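PDB 4K7B: extrinsic protein in photosystem II from Chaetoceros gracilis, which probably binds to the photosystem II core of this diatom as an extrinsic subunit and supports its work in photosynthesis. Local coordinates for residues A[10-13]-A[14-18]; A[43-46]-A[47-51]; A[66-69]-A[70-73]. All coordinates share one frame; numbering follows the deposited sequence.

All three contacts are local, three to five residues apart along a helix, contact 2 running on into the loop that follows. Contact 1 (helix 6-21) and contact 2 (the end of helix 39-49) pack against each other, with R13 and Y16 meeting F45, L44 and A49; contact 3, near the end of helix 54-73, touches neither and sits about 23 Å from contact 1, centre to centre. Each mixes buried and exposed residues. Contact 1 buries A12 and G17 and is largely backbone with a water bridge; contact 2 buries F45, N46, A49 and Y50, pairing two rings round A49; contact 3 buries I67 and A70, sets an isoleucine methyl on a phenylalanine face and adds a serine hydroxyl bond.

Contact 1. Residues A[10-13]-A[14-18]; sequences NRAR and GLYGD
Between 10-13 and 14-18 the backbone of helix 6-21 runs on as i to i+4 bonding: Y16 N donates to A12 O at 2.9 Å, L15 N to R11 O likewise, with its N-H pointing nearly straight at the oxygen (165°), and G17 N to R13 O only weakly. On the side that meets helix 39-49, A12 CB lies 4.0 Å from Y16 CD2. The Y16 ring has CG beside its own backbone N (chi1 -60°), which carries it back along the helix to A12, with CD2 3.4 Å from A12 O in an oblique approach. Its hydroxyl end touches L44, and nearer the backbone the side chain meets F45. In the conformers modelled, R11 and L15 run alongside each other, meeting through CG and CD1 at 4.1 Å, and R13 turns its guanidinium to N90 O, with a weak second bond to Y50 OH. A water is placed to donate to R13 O (2.8 Å) and to D18 OD1 (2.9 Å), five residues on, though with other acceptors near it may not serve both at once. R13 O, whose helical bond is weak, probably draws part of its hydrogen bonding from this water.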
ATOM      1  N   ASN A  10      16.058  -2.712   2.100  1.00 12.11           N
ATOM      2  CA  ASN A  10      15.533  -1.679   2.989  1.00 12.85           C
ATOM      3  C   ASN A  10      15.000  -0.445   2.276  1.00 12.97           C
ATOM      4  O   ASN A  10      14.007   0.146   2.697  1.00 14.36           O
ATOM      5  CB  ASN A  10      16.575  -1.256   4.028  1.00 15.13           C
ATOM      6  CG  ASN A  10      16.434  -2.013   5.320  1.00 16.25           C
ATOM      7  OD1 ASN A  10      15.989  -3.164   5.322  1.00 19.18           O
ATOM      8  ND2 ASN A  10      16.792  -1.367   6.437  1.00 18.30           N
ATOM      9  N   ARG A  11      15.669  -0.039   1.205  1.00 12.86           N
ATOM     10  CA  ARG A  11      15.259   1.127   0.437  0.63 13.92           C
ATOM     11  C   ARG A  11      13.890   0.862  -0.205  1.00 12.11           C
ATOM     12  O   ARG A  11      12.995   1.714  -0.160  1.00 13.44           O
ATOM     13  CB  ARG A  11      16.323   1.421  -0.632  0.63 19.18           C
ATOM     14  CG  ARG A  11      16.521   2.881  -0.977  0.63 19.84           C
ATOM     15  CD  ARG A  11      17.732   3.096  -1.901  0.63 13.89           C
ATOM     16  NE  ARG A  11      18.986   3.328  -1.174  0.63 15.42           N
ATOM     17  CZ  ARG A  11      20.060   2.548  -1.275  0.63 18.47           C
ATOM     18  NH1 ARG A  11      20.039   1.488  -2.073  0.63 20.93           N
ATOM     19  NH2 ARG A  11      21.156   2.824  -0.581  0.63 25.82           N
ATOM     20  N   ALA A  12      13.742  -0.314  -0.788  1.00 11.13           N
ATOM     21  CA  ALA A  12      12.470  -0.654  -1.421  1.00 11.09           C
ATOM     22  C   ALA A  12      11.338  -0.785  -0.391  1.00 10.00           C
ATOM     23  O   ALA A  12      10.237  -0.245  -0.581  1.00 11.59           O
ATOM     24  CB  ALA A  12      12.612  -1.922  -2.242  1.00 10.73           C
ATOM     25  N   ARG A  13      11.615  -1.475   0.712  1.00 10.10           N
ATOM     26  CA  ARG A  13      10.604  -1.665   1.742  0.57 10.10           C
ATOM     27  C   ARG A  13      10.177  -0.328   2.339  1.00 11.34           C
ATOM     28  O   ARG A  13       8.993  -0.060   2.541  1.00 14.42           O
ATOM     29  CB  ARG A  13      11.126  -2.641   2.809  0.57  9.94           C
ATOM     30  CG  ARG A  13      10.261  -2.796   4.035  0.57 15.47           C
ATOM     31  CD  ARG A  13      10.721  -4.004   4.874  0.57 12.63           C
ATOM     32  NE  ARG A  13      10.498  -5.246   4.140  0.57 16.99           N
ATOM     33  CZ  ARG A  13       9.339  -5.896   4.112  0.57 16.29           C
ATOM     34  NH1 ARG A  13       8.301  -5.434   4.801  0.57 14.58           N
ATOM     35  NH2 ARG A  13       9.218  -7.018   3.406  0.57 12.97           N
ATOM     36  N   GLY A  14      11.165   0.544   2.615  1.00 11.36           N
ATOM     37  CA  GLY A  14      10.899   1.850   3.177  1.00 11.19           C
ATOM     38  C   GLY A  14      10.118   2.738   2.224  1.00 14.29           C
ATOM     39  O   GLY A  14       9.003   3.163   2.527  1.00 13.15           O
ATOM     40  N   LEU A  15      10.700   3.017   1.062  1.00 12.14           N
ATOM     41  CA  LEU A  15      10.102   3.993   0.155  1.00 11.15           C
ATOM     42  C   LEU A  15       8.769   3.499  -0.419  1.00 12.88           C
ATOM     43  O   LEU A  15       7.736   4.209  -0.348  1.00 12.04           O
ATOM     44  CB  LEU A  15      11.077   4.346  -0.965  1.00 10.84           C
ATOM     45  CG  LEU A  15      12.330   5.105  -0.524  1.00 13.56           C
ATOM     46  CD1 LEU A  15      13.294   5.238  -1.695  1.00 17.08           C
ATOM     47  CD2 LEU A  15      11.938   6.472   0.030  1.00 16.64           C
ATOM     48  N   TYR A  16       8.766   2.270  -0.935  1.00 11.39           N
ATOM     49  CA  TYR A  16       7.554   1.799  -1.605  1.00  9.33           C
ATOM     50  C   TYR A  16       6.528   1.337  -0.577  1.00  9.25           C
ATOM     51  O   TYR A  16       5.323   1.559  -0.754  1.00 11.31           O
ATOM     52  CB  TYR A  16       7.875   0.718  -2.642  1.00  8.48           C
ATOM     53  CG  TYR A  16       8.808   1.259  -3.690  1.00  9.09           C
ATOM     54  CD1 TYR A  16       8.437   2.360  -4.464  1.00 10.35           C
ATOM     55  CD2 TYR A  16      10.072   0.712  -3.884  1.00 10.18           C
ATOM     56  CE1 TYR A  16       9.294   2.891  -5.401  1.00 13.22           C
ATOM     57  CE2 TYR A  16      10.938   1.240  -4.818  1.00 10.93           C
ATOM     58  CZ  TYR A  16      10.538   2.325  -5.574  1.00 12.97           C
ATOM     59  OH  TYR A  16      11.384   2.855  -6.510  1.00 15.43           O
ATOM     60  N   GLY A  17       6.996   0.721   0.511  1.00  9.96           N
ATOM     61  CA  GLY A  17       6.085   0.379   1.576  1.00 11.62           C
ATOM     62  C   GLY A  17       5.394   1.621   2.109  1.00 12.50           C
ATOM     63  O   GLY A  17       4.197   1.577   2.391  1.00 11.59           O
ATOM     64  N   ASP A  18       6.134   2.723   2.248  1.00 10.96           N
ATOM     65  CA  ASP A  18       5.513   3.954   2.749  1.00 11.47           C
ATOM     66  C   ASP A  18       4.511   4.520   1.737  1.00 11.49           C
ATOM     67  O   ASP A  18       3.441   5.009   2.138  1.00 11.38           O
ATOM     68  CB  ASP A  18       6.547   5.014   3.132  1.00 10.26           C
ATOM     69  CG  ASP A  18       7.311   4.663   4.396  1.00 13.32           C
ATOM     70  OD1 ASP A  18       6.957   3.672   5.083  1.00 15.44           O
ATOM     71  OD2 ASP A  18       8.277   5.396   4.702  1.00 15.89           O
TER
HETATM   72  O   HOH W   1       7.650   0.923   4.739  1.00 19.20           O

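Contact 2. Residues A[43-46]-A[47-51]; sequences ILFN and SGAYP
The last turn of helix 39-49 and the residues that leave it form this contact, with F45 and A49 touching one turn apart on its buried side. A49 CB sits over one face of the F45 ring, 3.9 Å from its centroid and 12° off the normal, a CH-pi contact. F45 is set for this by its first torsion: CG is anti to the backbone N (chi1 -179°), sending the ring along the helix toward A49. Beyond it the Y50 ring comes in obliquely, planes at 86°, and its CE2 lies 4.0 Å from F45 CE2; A49 CB also stands over a face of Y50. The Y50 hydroxyl bonds N90, and N46 reaches Y86 and T64 on other helices. Cutting the F45 ring back to an alanine here is likely to open a gap beneath A49 CB and beside Y50, leaving R13 and Y16 of helix 6-21 without their aromatic neighbour. The backbone of the same pair is joined too, A49 N donating to F45 O at 2.9 Å. Ring and methyl packing of this kind, on the inward side of a helix, is what a helical bundle such as the PsbQ-like fold, to which this family probably belongs, is built from.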
ATOM      1  N   ILE A  43       4.616  -2.768  -7.638  1.00 11.21           N
ATOM      2  CA  ILE A  43       5.585  -3.538  -8.422  1.00 11.24           C
ATOM      3  C   ILE A  43       6.972  -3.525  -7.770  1.00 10.67           C
ATOM      4  O   ILE A  43       7.612  -4.571  -7.594  1.00 12.24           O
ATOM      5  CB  ILE A  43       5.702  -2.992  -9.844  1.00 12.86           C
ATOM      6  CG1 ILE A  43       4.365  -3.132 -10.572  1.00 12.67           C
ATOM      7  CG2 ILE A  43       6.792  -3.727 -10.602  1.00 14.61           C
ATOM      8  CD1 ILE A  43       4.321  -2.385 -11.909  1.00 13.11           C
ATOM      9  N   LEU A  44       7.416  -2.329  -7.395  1.00 11.64           N
ATOM     10  CA  LEU A  44       8.779  -2.140  -6.918  1.00 10.68           C
ATOM     11  C   LEU A  44       8.959  -2.578  -5.464  1.00 10.72           C
ATOM     12  O   LEU A  44      10.052  -2.995  -5.072  1.00 11.94           O
ATOM     13  CB  LEU A  44       9.212  -0.693  -7.137  1.00 10.49           C
ATOM     14  CG  LEU A  44       9.275  -0.338  -8.623  1.00 14.32           C
ATOM     15  CD1 LEU A  44       9.506   1.151  -8.816  1.00 15.08           C
ATOM     16  CD2 LEU A  44      10.328  -1.163  -9.333  1.00 17.66           C
ATOM     17  N   PHE A  45       7.891  -2.517  -4.666  1.00 10.32           N
ATOM     18  CA  PHE A  45       7.929  -3.171  -3.364  1.00 10.69           C
ATOM     19  C   PHE A  45       8.084  -4.663  -3.559  1.00 10.67           C
ATOM     20  O   PHE A  45       8.925  -5.300  -2.956  1.00 12.82           O
ATOM     21  CB  PHE A  45       6.677  -2.924  -2.520  1.00 10.00           C
ATOM     22  CG  PHE A  45       6.740  -3.599  -1.169  1.00  9.25           C
ATOM     23  CD1 PHE A  45       7.275  -2.933  -0.072  1.00 10.18           C
ATOM     24  CD2 PHE A  45       6.312  -4.918  -1.008  1.00 10.24           C
ATOM     25  CE1 PHE A  45       7.364  -3.549   1.164  1.00 11.04           C
ATOM     26  CE2 PHE A  45       6.397  -5.544   0.218  1.00 11.70           C
ATOM     27  CZ  PHE A  45       6.934  -4.865   1.320  1.00 13.05           C
ATOM     28  N   ASN A  46       7.228  -5.242  -4.393  1.00  9.24           N
ATOM     29  CA  ASN A  46       7.262  -6.680  -4.539  1.00  9.52           C
ATOM     30  C   ASN A  46       8.604  -7.195  -5.067  1.00 12.69           C
ATOM     31  O   ASN A  46       9.090  -8.226  -4.601  1.00 15.73           O
ATOM     32  CB  ASN A  46       6.116  -7.153  -5.447  1.00 10.61           C
ATOM     33  CG  ASN A  46       4.747  -6.846  -4.859  1.00 11.34           C
ATOM     34  OD1 ASN A  46       4.630  -6.561  -3.671  1.00 11.36           O
ATOM     35  ND2 ASN A  46       3.709  -6.908  -5.694  1.00 11.18           N
ATOM     36  N   SER A  47       9.206  -6.482  -6.019  1.00 11.51           N
ATOM     37  CA  SER A  47      10.488  -6.910  -6.593  0.56 13.73           C
ATOM     38  C   SER A  47      11.689  -6.557  -5.708  1.00 13.56           C
ATOM     39  O   SER A  47      12.654  -7.317  -5.642  1.00 16.68           O
ATOM     40  CB  SER A  47      10.698  -6.289  -7.981  0.56 14.49           C
ATOM     41  OG  SER A  47       9.763  -6.781  -8.927  0.56 16.14           O
ATOM     42  N   GLY A  48      11.627  -5.411  -5.063  1.00 12.37           N
ATOM     43  CA  GLY A  48      12.752  -4.919  -4.271  1.00 12.49           C
ATOM     44  C   GLY A  48      12.832  -5.474  -2.870  1.00 12.52           C
ATOM     45  O   GLY A  48      13.921  -5.691  -2.329  1.00 12.94           O
ATOM     46  N   ALA A  49      11.674  -5.697  -2.254  1.00 11.03           N
ATOM     47  CA  ALA A  49      11.627  -6.314  -0.931  1.00 12.80           C
ATOM     48  C   ALA A  49      11.939  -7.804  -0.987  1.00 14.48           C
ATOM     49  O   ALA A  49      12.423  -8.374  -0.004  1.00 13.81           O
ATOM     50  CB  ALA A  49      10.260  -6.094  -0.274  1.00 16.28           C
ATOM     51  N   TYR A  50      11.639  -8.428  -2.125  1.00 15.09           N
ATOM     52  CA  TYR A  50      11.825  -9.860  -2.305  1.00 14.68           C
ATOM     53  C   TYR A  50      12.669 -10.201  -3.532  1.00 16.60           C
ATOM     54  O   TYR A  50      12.172 -10.820  -4.478  1.00 18.11           O
ATOM     55  CB  TYR A  50      10.460 -10.568  -2.397  1.00 13.75           C
ATOM     56  CG  TYR A  50       9.551 -10.221  -1.246  1.00 14.58           C
ATOM     57  CD1 TYR A  50       9.951 -10.445   0.070  1.00 14.90           C
ATOM     58  CD2 TYR A  50       8.310  -9.637  -1.461  1.00 12.62           C
ATOM     59  CE1 TYR A  50       9.133 -10.117   1.130  1.00 13.88           C
ATOM     60  CE2 TYR A  50       7.485  -9.308  -0.401  1.00 13.46           C
ATOM     61  CZ  TYR A  50       7.909  -9.543   0.897  1.00 14.29           C
ATOM     62  OH  TYR A  50       7.098  -9.222   1.963  1.00 15.85           O
ATOM     63  N   PRO A  51      13.956  -9.815  -3.521  1.00 15.81           N
ATOM     64  CA  PRO A  51      14.834 -10.058  -4.668  1.00 19.06           C
ATOM     65  C   PRO A  51      15.127 -11.533  -4.924  1.00 18.16           C
ATOM     66  O   PRO A  51      15.444 -11.906  -6.055  1.00 22.27           O
ATOM     67  CB  PRO A  51      16.125  -9.339  -4.264  1.00 21.63           C
ATOM     68  CG  PRO A  51      16.091  -9.324  -2.766  1.00 19.56           C
ATOM     69  CD  PRO A  51      14.650  -9.065  -2.459  1.00 16.56           C
TER
HETATM   70  O   HOH W   2       7.001  -7.017  -9.028  1.00 17.00           O

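Contact 3. Residues A[66-69]-A[70-73]; sequences EIFK and AIRS
I71 reaches back along helix 54-73 onto F68 and I67, and its side chain can be followed outward. CB lies 3.5 Å from F68 O. CG1, beside the backbone N (chi1 -73°), comes within 3.3 Å of I67 O, the carbonyl that accepts the I71 N-H at 2.9 Å. CD1 at the tip then stands over one face of the F68 ring, 4.1 Å from its centroid and 12° off the normal, a CH-pi contact. The same methyl meets I67 CG2 at 4.1 Å, so it is shared between the F68 ring and a branch of I67, one turn back. F68 and I71 lie side by side pointing the same way, while the side chains of I67 and I71 are slanted across each other. I67 also packs on A82 and Y86 of helix 76-89, and I71 on F32 and I35 of helix 32-37. On another side of the turn S73 OG donates to A70 O at 2.6 Å, its chi1 of 78° holding the hydroxyl between backbone N and carbonyl carbon; S73 OG is also hydrogen-bonded to D75 N. The i, i+1, i+4 set of I67, F68 and I71, with E66, K69 and R72 exposed, marks an amphipathic helix of the bundle.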
ATOM      1  N   GLU A  66      -5.244  -9.228  -6.085  1.00 14.27           N
ATOM      2  CA  GLU A  66      -6.497  -9.225  -5.334  0.50 15.99           C
ATOM      3  C   GLU A  66      -6.997  -7.805  -5.063  1.00 14.72           C
ATOM      4  O   GLU A  66      -8.211  -7.517  -5.207  1.00 14.63           O
ATOM      5  CB  GLU A  66      -6.339  -9.985  -4.017  0.50 18.51           C
ATOM      6  CG  GLU A  66      -7.656 -10.379  -3.392  0.50 16.02           C
ATOM      7  CD  GLU A  66      -8.391 -11.423  -4.211  0.50 26.68           C
ATOM      8  OE1 GLU A  66      -9.640 -11.444  -4.175  0.50 30.31           O
ATOM      9  OE2 GLU A  66      -7.717 -12.220  -4.895  0.50 28.55           O
ATOM     10  N   ILE A  67      -6.078  -6.918  -4.662  1.00 14.05           N
ATOM     11  CA  ILE A  67      -6.455  -5.509  -4.515  1.00 12.23           C
ATOM     12  C   ILE A  67      -7.078  -4.967  -5.803  1.00 13.46           C
ATOM     13  O   ILE A  67      -8.134  -4.316  -5.774  1.00 13.74           O
ATOM     14  CB  ILE A  67      -5.257  -4.631  -4.116  1.00 11.89           C
ATOM     15  CG1 ILE A  67      -4.779  -5.010  -2.721  1.00 11.18           C
ATOM     16  CG2 ILE A  67      -5.623  -3.141  -4.183  1.00 13.97           C
ATOM     17  CD1 ILE A  67      -3.446  -4.395  -2.381  1.00 11.98           C
ATOM     18  N   PHE A  68      -6.430  -5.230  -6.933  1.00 12.02           N
ATOM     19  CA  PHE A  68      -6.970  -4.676  -8.181  1.00 12.46           C
ATOM     20  C   PHE A  68      -8.273  -5.335  -8.696  1.00 14.07           C
ATOM     21  O   PHE A  68      -9.091  -4.673  -9.339  1.00 14.56           O
ATOM     22  CB  PHE A  68      -5.860  -4.528  -9.231  1.00 12.29           C
ATOM     23  CG  PHE A  68      -4.956  -3.351  -8.961  1.00 14.67           C
ATOM     24  CD1 PHE A  68      -5.070  -2.197  -9.719  1.00 17.85           C
ATOM     25  CD2 PHE A  68      -4.047  -3.377  -7.911  1.00 14.22           C
ATOM     26  CE1 PHE A  68      -4.271  -1.103  -9.463  1.00 14.53           C
ATOM     27  CE2 PHE A  68      -3.243  -2.281  -7.645  1.00 14.37           C
ATOM     28  CZ  PHE A  68      -3.359  -1.140  -8.427  1.00 14.65           C
ATOM     29  N   LYS A  69      -8.486  -6.606  -8.351  1.00 14.35           N
ATOM     30  CA  LYS A  69      -9.743  -7.309  -8.645  1.00 14.54           C
ATOM     31  C   LYS A  69     -10.861  -6.645  -7.852  1.00 16.77           C
ATOM     32  O   LYS A  69     -11.968  -6.380  -8.372  1.00 18.83           O
ATOM     33  CB  LYS A  69      -9.616  -8.784  -8.246  1.00 15.36           C
ATOM     34  CG  LYS A  69     -10.853  -9.638  -8.489  1.00 19.80           C
ATOM     35  CD  LYS A  69     -10.560 -11.093  -8.141  1.00 27.27           C
ATOM     36  CE  LYS A  69     -11.704 -12.017  -8.521  1.00 36.87           C
ATOM     37  NZ  LYS A  69     -11.351 -13.444  -8.271  1.00 42.30           N
ATOM     38  N   ALA A  70     -10.558  -6.349  -6.590  1.00 17.08           N
ATOM     39  CA  ALA A  70     -11.531  -5.655  -5.754  1.00 15.36           C
ATOM     40  C   ALA A  70     -11.833  -4.256  -6.267  1.00 16.53           C
ATOM     41  O   ALA A  70     -12.989  -3.825  -6.257  1.00 17.08           O
ATOM     42  CB  ALA A  70     -11.064  -5.607  -4.312  1.00 15.56           C
ATOM     43  N   ILE A  71     -10.797  -3.543  -6.708  1.00 14.44           N
ATOM     44  CA  ILE A  71     -10.998  -2.233  -7.308  1.00 12.99           C
ATOM     45  C   ILE A  71     -11.930  -2.326  -8.503  1.00 16.11           C
ATOM     46  O   ILE A  71     -12.855  -1.525  -8.643  1.00 19.08           O
ATOM     47  CB  ILE A  71      -9.665  -1.603  -7.746  1.00 14.46           C
ATOM     48  CG1 ILE A  71      -8.883  -1.146  -6.517  1.00 15.61           C
ATOM     49  CG2 ILE A  71      -9.918  -0.426  -8.703  1.00 15.71           C
ATOM     50  CD1 ILE A  71      -7.486  -0.672  -6.843  1.00 15.67           C
ATOM     51  N   ARG A  72     -11.709  -3.315  -9.354  1.00 13.91           N
ATOM     52  CA  ARG A  72     -12.565  -3.433 -10.520  1.00 16.40           C
ATOM     53  C   ARG A  72     -13.998  -3.761 -10.125  1.00 21.41           C
ATOM     54  O   ARG A  72     -14.938  -3.317 -10.790  1.00 23.57           O
ATOM     55  CB  ARG A  72     -12.031  -4.476 -11.462  1.00 14.32           C
ATOM     56  CG  ARG A  72     -12.743  -4.446 -12.809  1.00 16.93           C
ATOM     57  CD  ARG A  72     -12.255  -5.571 -13.625  1.00 19.51           C
ATOM     58  NE  ARG A  72     -12.967  -5.675 -14.893  1.00 19.22           N
ATOM     59  CZ  ARG A  72     -12.470  -5.271 -16.054  1.00 19.97           C
ATOM     60  NH1 ARG A  72     -11.269  -4.712 -16.106  1.00 22.00           N
ATOM     61  NH2 ARG A  72     -13.172  -5.439 -17.161  1.00 17.68           N
ATOM     62  N   SER A  73     -14.178  -4.519  -9.044  1.00 18.37           N
ATOM     63  CA  SER A  73     -15.545  -4.774  -8.570  1.00 22.59           C
ATOM     64  C   SER A  73     -16.247  -3.520  -8.017  1.00 23.61           C
ATOM     65  O   SER A  73     -17.474  -3.496  -7.876  1.00 25.32           O
ATOM     66  CB  SER A  73     -15.546  -5.843  -7.486  1.00 22.07           C
ATOM     67  OG  SER A  73     -15.134  -5.275  -6.256  1.00 24.80           O
TER